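Local coordinates for periplasmic zinc-binding protein troA (Treponema pallidum, PDB 1K0F), which binds zinc with high affinity in the periplasm and delivers it to the membrane permease of the TroABC ABC transporter for import into the cell, at residues 28-31 against 32-36; 113-116 against 117-121; 129-132 against 133-137; 203-206 against 207-211; 230-234 against 235-239. All coordinates share one frame; numbering follows the deposited sequence.

Contact 1: 28-31 against 32-36; sequences GLMG and PGVDP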
# COMPACT_ATOMS: atom_id res chain seq x y z
N GLY A 28 10.26 -0.46 -11.58
CA GLY A 28 9.02 -0.37 -10.83
C GLY A 28 7.90 -0.23 -11.84
O GLY A 28 7.76 0.81 -12.47
N LEU A 29 7.11 -1.29 -12.01
CA LEU A 29 6.01 -1.27 -12.98
C LEU A 29 4.87 -0.31 -12.66
O LEU A 29 4.30 0.30 -13.56
CB LEU A 29 5.44 -2.68 -13.15
CG LEU A 29 6.29 -3.57 -14.06
CD1 LEU A 29 5.46 -4.77 -14.49
CD2 LEU A 29 6.76 -2.77 -15.26
N MET A 30 4.54 -0.19 -11.38
CA MET A 30 3.46 0.70 -10.97
C MET A 30 4.02 1.87 -10.16
O MET A 30 4.49 1.69 -9.04
CB MET A 30 2.43 -0.07 -10.16
CG MET A 30 2.25 -1.50 -10.61
SD MET A 30 1.11 -2.30 -9.52
CE MET A 30 0.29 -3.44 -10.63
N GLY A 31 3.96 3.07 -10.73
CA GLY A 31 4.49 4.23 -10.05
C GLY A 31 3.48 5.11 -9.33
O GLY A 31 2.31 4.75 -9.18
N PRO A 32 3.93 6.28 -8.86
CA PRO A 32 3.03 7.18 -8.15
C PRO A 32 1.68 7.28 -8.84
O PRO A 32 1.58 7.09 -10.06
CB PRO A 32 3.78 8.51 -8.15
CG PRO A 32 5.06 8.29 -8.93
CD PRO A 32 5.29 6.82 -8.96
N GLY A 33 0.64 7.57 -8.07
CA GLY A 33 -0.68 7.70 -8.64
C GLY A 33 -1.17 6.49 -9.41
O GLY A 33 -2.12 6.60 -10.19
N VAL A 34 -0.53 5.34 -9.21
CA VAL A 34 -0.91 4.10 -9.90
C VAL A 34 -1.68 3.06 -9.06
O VAL A 34 -1.17 2.53 -8.07
CB VAL A 34 0.34 3.42 -10.51
CG1 VAL A 34 0.01 1.99 -10.92
CG2 VAL A 34 0.82 4.21 -11.70
N ASP A 35 -2.90 2.76 -9.49
CA ASP A 35 -3.73 1.78 -8.80
C ASP A 35 -3.44 0.40 -9.33
O ASP A 35 -3.81 0.06 -10.46
CB ASP A 35 -5.21 2.09 -9.02
CG ASP A 35 -6.12 1.13 -8.26
OD1 ASP A 35 -5.67 0.01 -7.94
OD2 ASP A 35 -7.27 1.50 -7.99
N PRO A 36 -2.80 -0.44 -8.52
CA PRO A 36 -2.45 -1.81 -8.89
C PRO A 36 -3.66 -2.67 -9.25
O PRO A 36 -3.57 -3.55 -10.12
CB PRO A 36 -1.70 -2.34 -7.67
CG PRO A 36 -1.33 -1.14 -6.88
CD PRO A 36 -2.37 -0.12 -7.15
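Met30 reaches both Val34 and Pro36, and its contacts follow the chain as it doubles back after strand 25-28. Its first torsion, -34°, departs from the usual staggered value, leaving CG roughly opposite the carbonyl carbon and near the backbone N. From there the chain runs straight at chi2 and then bends at chi3, which lays the thioether against the flank of Pro36. The two side chains meet at a slant, with SD 3.4 Å from Pro36 CB and the terminal CE 3.6 Å from Pro36 CA. Lower on the same side chain, Met30 CB packs on Val34 CG1 at 3.3 Å. Val34 carries this methyl anti to its own backbone N (chi1 166°), on the side of the methionine; the two side chains cross at about a right angle.

The return of the chain is a type II turn from Gly31 to Val34, with Pro32 and Gly33 at its corners; Gly33 takes the positive phi that this turn needs at its third position. The closing bond, Val34 N to Gly31 O at 2.9 Å, is weak, its angle at the hydrogen being 122°, and the position of that carbonyl oxygen is doubtful.

Beyond the methionine, Pro36 also rests on Ile9 and on the zinc ligand Asp248, while Asp35 OD2 is hydrogen-bonded to Thr190. The segment thus leads from an edge strand of the four-stranded parallel sheet directly to His37, another zinc ligand: this is the ligand-bearing loop of a family 9 solute-binding protein, here with its metal site empty.

Contact 2: 113-116 against 117-121; sequences SVKA and VYESL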
# COMPACT_ATOMS: atom_id res chain seq x y z
N SER A 113 6.67 -9.68 3.83
CA SER A 113 6.82 -9.39 2.41
C SER A 113 8.20 -8.83 2.08
O SER A 113 8.72 -9.07 0.99
CB SER A 113 5.74 -8.41 1.96
OG SER A 113 4.46 -8.91 2.27
N VAL A 114 8.78 -8.07 3.00
CA VAL A 114 10.10 -7.51 2.76
C VAL A 114 11.06 -8.68 2.84
O VAL A 114 12.02 -8.76 2.07
CB VAL A 114 10.47 -6.45 3.81
CG1 VAL A 114 11.96 -6.16 3.74
CG2 VAL A 114 9.66 -5.18 3.59
N LYS A 115 10.79 -9.58 3.78
CA LYS A 115 11.61 -10.78 3.98
C LYS A 115 11.62 -11.56 2.67
O LYS A 115 12.66 -12.04 2.22
CB LYS A 115 11.03 -11.66 5.10
CG LYS A 115 11.99 -12.74 5.62
CD LYS A 115 11.29 -14.09 5.79
CE LYS A 115 11.71 -14.76 7.08
NZ LYS A 115 10.51 -15.05 7.92
N ALA A 116 10.44 -11.66 2.07
CA ALA A 116 10.24 -12.34 0.80
C ALA A 116 11.10 -11.68 -0.28
O ALA A 116 11.79 -12.35 -1.03
CB ALA A 116 8.76 -12.29 0.42
N VAL A 117 11.03 -10.36 -0.35
CA VAL A 117 11.82 -9.62 -1.33
C VAL A 117 13.31 -9.93 -1.15
O VAL A 117 14.00 -10.30 -2.10
CB VAL A 117 11.62 -8.11 -1.15
CG1 VAL A 117 12.48 -7.37 -2.13
CG2 VAL A 117 10.16 -7.76 -1.35
N TYR A 118 13.78 -9.77 0.08
CA TYR A 118 15.16 -10.02 0.42
C TYR A 118 15.58 -11.41 0.01
O TYR A 118 16.58 -11.59 -0.68
CB TYR A 118 15.37 -9.85 1.92
CG TYR A 118 16.49 -10.69 2.50
CD1 TYR A 118 17.81 -10.37 2.25
CD2 TYR A 118 16.22 -11.77 3.33
CE1 TYR A 118 18.85 -11.11 2.81
CE2 TYR A 118 17.25 -12.51 3.91
CZ TYR A 118 18.56 -12.17 3.65
OH TYR A 118 19.57 -12.88 4.23
N GLU A 119 14.82 -12.41 0.44
CA GLU A 119 15.13 -13.80 0.13
C GLU A 119 15.02 -14.14 -1.36
O GLU A 119 15.63 -15.09 -1.83
CB GLU A 119 14.22 -14.74 0.93
CG GLU A 119 14.71 -14.99 2.35
CD GLU A 119 13.75 -15.83 3.16
OE1 GLU A 119 14.08 -16.16 4.31
OE2 GLU A 119 12.67 -16.17 2.63
N SER A 120 14.22 -13.36 -2.10
CA SER A 120 14.07 -13.58 -3.53
C SER A 120 15.34 -13.08 -4.20
O SER A 120 15.91 -13.72 -5.09
CB SER A 120 12.86 -12.80 -4.06
OG SER A 120 11.70 -13.60 -4.07
N LEU A 121 15.77 -11.90 -3.76
CA LEU A 121 16.98 -11.28 -4.29
C LEU A 121 18.18 -12.19 -4.07
O LEU A 121 19.04 -12.33 -4.94
CB LEU A 121 17.20 -9.92 -3.63
CG LEU A 121 16.19 -8.81 -3.95
CD1 LEU A 121 16.59 -7.54 -3.23
CD2 LEU A 121 16.13 -8.58 -5.47
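This is a contact within one helix, 107-124, where Ser113, Val114, Lys115 and Ala116 meet residues one turn further on; the helix packs between strand 54-57, helix 10-20 and helix 129-156. Regular i to i+4 bonds carry it. The straightest joins Tyr118 N to Val114 O at 2.8 Å, with an angle of 175° at the hydrogen. Glu119 N bonds to Lys115 O at the same length, and Val117 N bonds to Ser113 O at 3.0 Å.

Ala116 O has two partners from a single residue: Ser120 N at 2.8 Å and, weakly, Ser120 OG at 3.3 Å, an additional bond to the helix backbone from a buried hydroxyl. Lys115 and Glu119 run side by side in the same direction. Their touch is through the lysine's CD, 3.8 Å from Glu119 OE1, for the bends in the lysine chain leave NZ 5.2 Å from that oxygen, too far for a salt bridge. Tyr118 carries its ring anti to the backbone N (chi1 152°), which brings the ring edge beside Lys115 O, Tyr118 CD2 being 3.7 Å away.

On the inner faces Val117 lies on Leu56 and Val16, Ser120 on Leu54, and Ser113 OG is hydrogen-bonded to Ser83. Apolar and small residues inward, a lysine and glutamate outward: this is the amphipathic helix that covers a parallel sheet in an alpha/beta lobe.

Contact 3: 129-132 against 133-137; sequences TREF and TQRYQ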
# COMPACT_ATOMS: atom_id res chain seq x y z
N THR A 129 24.40 -12.64 -1.08
CA THR A 129 23.72 -12.91 0.19
C THR A 129 24.20 -12.06 1.38
O THR A 129 23.37 -11.56 2.16
CB THR A 129 23.87 -14.39 0.59
OG1 THR A 129 23.08 -15.20 -0.29
CG2 THR A 129 23.39 -14.61 2.02
N ARG A 130 25.51 -11.89 1.53
CA ARG A 130 26.05 -11.11 2.63
C ARG A 130 25.60 -9.65 2.61
O ARG A 130 25.10 -9.12 3.60
CB ARG A 130 27.58 -11.18 2.62
CG ARG A 130 28.20 -10.87 3.96
CD ARG A 130 29.56 -10.23 3.79
NE ARG A 130 30.46 -11.06 3.01
CZ ARG A 130 30.73 -12.33 3.29
NH1 ARG A 130 30.16 -12.91 4.34
NH2 ARG A 130 31.57 -13.02 2.53
N GLU A 131 25.80 -8.99 1.48
CA GLU A 131 25.41 -7.59 1.35
C GLU A 131 23.90 -7.43 1.26
O GLU A 131 23.37 -6.39 1.65
CB GLU A 131 26.08 -6.96 0.12
CG GLU A 131 26.18 -7.89 -1.08
CD GLU A 131 27.47 -8.67 -1.10
OE1 GLU A 131 27.51 -9.77 -0.52
OE2 GLU A 131 28.45 -8.18 -1.71
N PHE A 132 23.21 -8.44 0.75
CA PHE A 132 21.76 -8.37 0.64
C PHE A 132 21.15 -8.70 1.98
O PHE A 132 19.98 -8.42 2.22
CB PHE A 132 21.25 -9.36 -0.39
CG PHE A 132 21.38 -8.88 -1.81
CD1 PHE A 132 21.90 -7.62 -2.08
CD2 PHE A 132 20.98 -9.69 -2.86
CE1 PHE A 132 22.03 -7.18 -3.39
CE2 PHE A 132 21.10 -9.26 -4.17
CZ PHE A 132 21.63 -8.00 -4.44
N THR A 133 21.95 -9.31 2.85
CA THR A 133 21.48 -9.68 4.17
C THR A 133 21.63 -8.53 5.13
O THR A 133 20.66 -8.09 5.75
CB THR A 133 22.27 -10.87 4.73
OG1 THR A 133 21.81 -12.08 4.12
CG2 THR A 133 22.08 -10.97 6.24
N GLN A 134 22.84 -8.04 5.26
CA GLN A 134 23.06 -6.93 6.18
C GLN A 134 22.18 -5.74 5.80
O GLN A 134 21.48 -5.19 6.66
CB GLN A 134 24.53 -6.56 6.17
CG GLN A 134 24.79 -5.24 6.82
CD GLN A 134 25.36 -4.26 5.83
OE1 GLN A 134 24.72 -3.28 5.47
NE2 GLN A 134 26.58 -4.54 5.37
N ARG A 135 22.20 -5.34 4.54
CA ARG A 135 21.38 -4.22 4.09
C ARG A 135 19.96 -4.53 4.54
O ARG A 135 19.28 -3.71 5.14
CB ARG A 135 21.39 -4.11 2.57
CG ARG A 135 22.66 -3.57 1.96
CD ARG A 135 22.48 -3.45 0.46
NE ARG A 135 23.72 -3.22 -0.27
CZ ARG A 135 24.03 -3.84 -1.41
NH1 ARG A 135 23.17 -4.70 -1.94
NH2 ARG A 135 25.17 -3.58 -2.04
N TYR A 136 19.52 -5.74 4.22
CA TYR A 136 18.19 -6.19 4.57
C TYR A 136 17.90 -5.85 6.02
O TYR A 136 16.98 -5.09 6.31
CB TYR A 136 18.09 -7.69 4.35
CG TYR A 136 16.91 -8.34 5.04
CD1 TYR A 136 15.65 -7.73 5.03
CD2 TYR A 136 17.05 -9.57 5.67
CE1 TYR A 136 14.56 -8.34 5.64
CE2 TYR A 136 15.97 -10.19 6.29
CZ TYR A 136 14.72 -9.57 6.27
OH TYR A 136 13.64 -10.19 6.86
N GLN A 137 18.68 -6.41 6.94
CA GLN A 137 18.49 -6.15 8.36
C GLN A 137 18.30 -4.67 8.58
O GLN A 137 17.36 -4.23 9.24
CB GLN A 137 19.68 -6.63 9.17
CG GLN A 137 19.97 -8.09 9.02
CD GLN A 137 21.38 -8.43 9.44
OE1 GLN A 137 21.81 -9.58 9.33
NE2 GLN A 137 22.11 -7.43 9.94
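The opening turns of the long helix 129-156, which runs on toward the other lobe of the protein, are held by bonds between Thr129, Arg130, Glu131 and Phe132 and the residues that follow. Gln134 N to Arg130 O is nearly straight, 3.0 Å with 177° at the hydrogen. Thr133 OG1 is placed 2.6 Å from Thr129 O and donates to it, although that oxygen's position is less certain; the same hydroxyl is also hydrogen-bonded to Tyr118 OH of helix 107-124.

Arg135 carries the side-chain part. Its CG lies beside the backbone N (chi1 -74°) and the chain stretches straight to NE, passing back along the preceding turn. One face of its guanidinium therefore covers Glu131 CB, 4.0 Å from CZ, while NH1 comes in the ring plane to the edge of Phe132, 3.1 Å from CE1. Ring and guanidinium planes are 48° apart, so this is no stack. The carboxylate of Glu131 does not pair with the arginine, its OE2 staying 5.7 Å from Arg135 NH2.

The charge goes instead to Asp23, in a salt bridge from NH1, which also bonds to Ile19 O. Phe132 fills the seam between this helix, Ile19 and Ala20 of helix 10-20, and Leu121 and Cys122 of helix 107-124.

Contact 4: 203-206 against 207-211; sequences AAFI and AQRKL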
# COMPACT_ATOMS: atom_id res chain seq x y z
N ALA A 203 -21.47 9.91 4.15
CA ALA A 203 -21.55 11.35 4.28
C ALA A 203 -22.13 11.70 5.65
O ALA A 203 -21.51 12.43 6.42
CB ALA A 203 -22.43 11.92 3.18
N ALA A 204 -23.31 11.18 5.94
CA ALA A 204 -23.94 11.45 7.23
C ALA A 204 -23.06 10.92 8.36
O ALA A 204 -22.89 11.58 9.38
CB ALA A 204 -25.32 10.80 7.30
N PHE A 205 -22.49 9.73 8.17
CA PHE A 205 -21.64 9.12 9.17
C PHE A 205 -20.58 10.11 9.62
O PHE A 205 -20.34 10.30 10.81
CB PHE A 205 -20.96 7.89 8.61
CG PHE A 205 -19.74 7.50 9.37
CD1 PHE A 205 -19.86 7.01 10.68
CD2 PHE A 205 -18.48 7.62 8.80
CE1 PHE A 205 -18.74 6.64 11.41
CE2 PHE A 205 -17.34 7.26 9.52
CZ PHE A 205 -17.46 6.77 10.84
N ILE A 206 -19.95 10.74 8.64
CA ILE A 206 -18.90 11.72 8.87
C ILE A 206 -19.50 12.99 9.49
O ILE A 206 -18.83 13.69 10.26
CB ILE A 206 -18.18 12.07 7.54
CG1 ILE A 206 -17.51 10.82 6.97
CG2 ILE A 206 -17.13 13.14 7.77
CD1 ILE A 206 -17.30 10.88 5.48
N ALA A 207 -20.75 13.29 9.15
CA ALA A 207 -21.41 14.49 9.68
C ALA A 207 -21.91 14.24 11.10
O ALA A 207 -21.93 15.15 11.93
CB ALA A 207 -22.56 14.89 8.78
N GLN A 208 -22.31 13.01 11.37
CA GLN A 208 -22.80 12.63 12.67
C GLN A 208 -21.62 12.64 13.63
O GLN A 208 -21.64 13.34 14.64
CB GLN A 208 -23.43 11.24 12.61
CG GLN A 208 -24.94 11.26 12.74
CD GLN A 208 -25.65 10.54 11.60
OE1 GLN A 208 -26.79 10.88 11.24
NE2 GLN A 208 -24.98 9.53 11.04
N ARG A 209 -20.58 11.89 13.29
CA ARG A 209 -19.39 11.81 14.12
C ARG A 209 -18.56 13.09 14.01
O ARG A 209 -17.59 13.28 14.75
CB ARG A 209 -18.54 10.60 13.71
CG ARG A 209 -19.36 9.33 13.48
CD ARG A 209 -19.75 8.68 14.79
NE ARG A 209 -18.59 8.47 15.65
CZ ARG A 209 -17.66 7.54 15.43
NH1 ARG A 209 -17.75 6.75 14.38
NH2 ARG A 209 -16.63 7.41 16.27
N LYS A 210 -18.95 13.97 13.09
CA LYS A 210 -18.26 15.25 12.90
C LYS A 210 -16.75 15.11 12.68
O LYS A 210 -15.96 15.60 13.47
CB LYS A 210 -18.51 16.16 14.11
CG LYS A 210 -19.77 17.00 14.03
CD LYS A 210 -20.85 16.46 14.95
CE LYS A 210 -22.25 16.83 14.45
NZ LYS A 210 -22.89 17.91 15.26
N LEU A 211 -16.35 14.46 11.59
CA LEU A 211 -14.93 14.26 11.29
C LEU A 211 -14.20 15.53 10.86
O LEU A 211 -14.57 16.16 9.87
CB LEU A 211 -14.74 13.22 10.19
CG LEU A 211 -15.22 11.78 10.40
CD1 LEU A 211 -14.38 10.85 9.55
CD2 LEU A 211 -15.13 11.38 11.87
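Phe205 swings its ring anti to the backbone N (chi1 160°), while Arg209, one turn on, keeps CG near its own N (chi1 -44°) and then folds twice, at chi2 and chi3. The folding returns the guanidinium toward the phenylalanine: Arg209 NH1 stands at the ring edge, close to the ring plane, 3.1 Å from CE1, and Arg209 CG packs on the same ring carbon at 3.5 Å. The two planes are 63° apart. In the backbone Arg209 N bonds to Phe205 O at 3.0 Å.

On the buried side Ile206 meets Leu211 at about a right angle, Ile206 CG2 touching Leu211 CB at 3.4 Å. The chain leaves the helix at Lys210, the first residue outside helical angles, with positive phi, and this lets Leu211 N reach Ile206 O in a 2.9 Å bond. The six-to-one bond, the positive phi and the Ile206-Leu211 pair are those of a Schellman-like C-cap, closing helix 196-208 and leading into strand 213-217; the inner bond of the full motif is not clearly made.

Phe205 lies on Val163 and Val165 of strand 163-166, and Ile206 on Leu228 and Val232 of helix 225-233. Arg209 NH1 forms a salt bridge with Glu181. Since NH1 approaches the ring at its edge and not over the pi face, aromatic attraction probably contributes little, and the charge appears to be balanced by Glu181 while the ring simply packs along the folded chain.

Contact 5: 230-234 against 235-239; sequences DAVQA and RGHVV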
# COMPACT_ATOMS: atom_id res chain seq x y z
N ASP A 230 -18.68 17.16 -0.19
CA ASP A 230 -19.84 18.02 -0.45
C ASP A 230 -21.11 17.42 0.12
O ASP A 230 -21.98 18.13 0.61
CB ASP A 230 -20.03 18.22 -1.93
CG ASP A 230 -18.83 18.82 -2.58
OD1 ASP A 230 -18.00 19.38 -1.83
OD2 ASP A 230 -18.72 18.72 -3.81
N ALA A 231 -21.21 16.09 0.04
CA ALA A 231 -22.36 15.39 0.57
C ALA A 231 -22.36 15.63 2.08
O ALA A 231 -23.40 15.83 2.69
CB ALA A 231 -22.26 13.92 0.27
N VAL A 232 -21.17 15.63 2.67
CA VAL A 232 -21.05 15.88 4.09
C VAL A 232 -21.50 17.31 4.33
O VAL A 232 -22.28 17.58 5.23
CB VAL A 232 -19.61 15.72 4.57
CG1 VAL A 232 -19.55 15.90 6.08
CG2 VAL A 232 -19.08 14.36 4.18
N GLN A 233 -21.00 18.21 3.49
CA GLN A 233 -21.35 19.63 3.58
C GLN A 233 -22.86 19.81 3.55
O GLN A 233 -23.43 20.57 4.35
CB GLN A 233 -20.72 20.39 2.42
CG GLN A 233 -19.91 21.61 2.83
CD GLN A 233 -18.43 21.39 2.66
OE1 GLN A 233 -17.69 22.30 2.27
NE2 GLN A 233 -17.97 20.17 2.94
N ALA A 234 -23.50 19.12 2.62
CA ALA A 234 -24.94 19.18 2.46
C ALA A 234 -25.61 18.50 3.65
O ALA A 234 -26.83 18.39 3.71
CB ALA A 234 -25.35 18.50 1.17
N ARG A 235 -24.80 18.05 4.61
CA ARG A 235 -25.31 17.40 5.81
C ARG A 235 -25.03 18.21 7.08
O ARG A 235 -25.27 17.74 8.19
CB ARG A 235 -24.70 16.01 5.94
CG ARG A 235 -25.02 15.09 4.77
CD ARG A 235 -26.02 14.01 5.16
NE ARG A 235 -25.91 12.82 4.32
CZ ARG A 235 -26.89 11.95 4.12
NH1 ARG A 235 -28.07 12.12 4.70
NH2 ARG A 235 -26.70 10.90 3.33
N GLY A 236 -24.51 19.42 6.91
CA GLY A 236 -24.23 20.29 8.04
C GLY A 236 -22.82 20.26 8.60
O GLY A 236 -22.56 20.82 9.66
N HIS A 237 -21.91 19.62 7.88
CA HIS A 237 -20.53 19.51 8.32
C HIS A 237 -19.52 19.76 7.21
O HIS A 237 -19.64 19.21 6.11
CB HIS A 237 -20.29 18.11 8.91
CG HIS A 237 -18.87 17.87 9.33
ND1 HIS A 237 -18.17 18.74 10.13
CD2 HIS A 237 -18.03 16.85 9.06
CE1 HIS A 237 -16.95 18.28 10.32
NE2 HIS A 237 -16.84 17.13 9.68
N VAL A 238 -18.53 20.60 7.49
CA VAL A 238 -17.48 20.89 6.52
C VAL A 238 -16.25 20.08 6.85
O VAL A 238 -15.45 20.45 7.71
CB VAL A 238 -17.07 22.37 6.51
CG1 VAL A 238 -16.34 22.67 5.22
CG2 VAL A 238 -18.29 23.26 6.66
N VAL A 239 -16.11 18.95 6.18
CA VAL A 239 -14.96 18.11 6.42
C VAL A 239 -13.84 18.53 5.49
O VAL A 239 -14.05 18.87 4.32
CB VAL A 239 -15.30 16.62 6.18
CG1 VAL A 239 -15.66 16.38 4.73
CG2 VAL A 239 -14.13 15.76 6.61
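Gly236 N bonds to Gln233 O at 3.0 Å with 164° at the hydrogen; it closes a type I turn from Gln233 to Gly236. One residue to either side of that pair, His237 N reaches Val232 O in a weaker bond of 3.4 Å. The nested bonds, with Gly236, the donor of the inner one, at a positive phi of 95°, make a Schellman motif at the end of helix 225-233. Val232 O has another donor in Arg235 N, a bond whose length is unreliable because the nitrogen is crowded in the model.

Beyond the turn, His237 O lies 3.1 Å from Gln233 CA in a CA-H...O contact, which sets the outgoing chain against the last helical turn. The side-chain pair flanking the six-to-one bond is Val232 and His237, side by side and pointing the same way, with Val232 CG1 3.5 Å from His237 CD2. The imidazole, anti to the backbone N (chi1 177°), sends its NE2 to Leu211 O. The apolar contact is that of Val232 with Val239, which meets it almost at a right angle, Val239 CG1 lying 4.0 Å from the CB of Val232.

Farther out, Arg235 lies along Ala203, Ala204 and Ala207 of helix 196-208, its NH2 in a weak bond to Gln200 O. On the outer side Gln233 bends at chi2 and crosses Val238 at a slant, so that Gln233 OE1 ends 3.3 Å from Val238 CG1.

Overall arrangement
The five contacts fall into two pairs and a lone loop. Contacts 2 and 3 belong to consecutive helices that pack together through Tyr118 against Thr133 and Tyr136; contact 2 is mostly buried, contact 3 at the surface, its arginine paired with Asp23. Contacts 4 and 5, on the opposite side of the chain's centre, with centres about 48 and 51 Å from that of contact 3, are both partly buried helix ends turned by a positive-phi residue, Lys210 in one and Gly236 in the other, and they touch each other. Contact 1, also partly buried, alone adjoins the zinc site, and it relies on a thioether, a valine and a proline, with little hydrogen bonding.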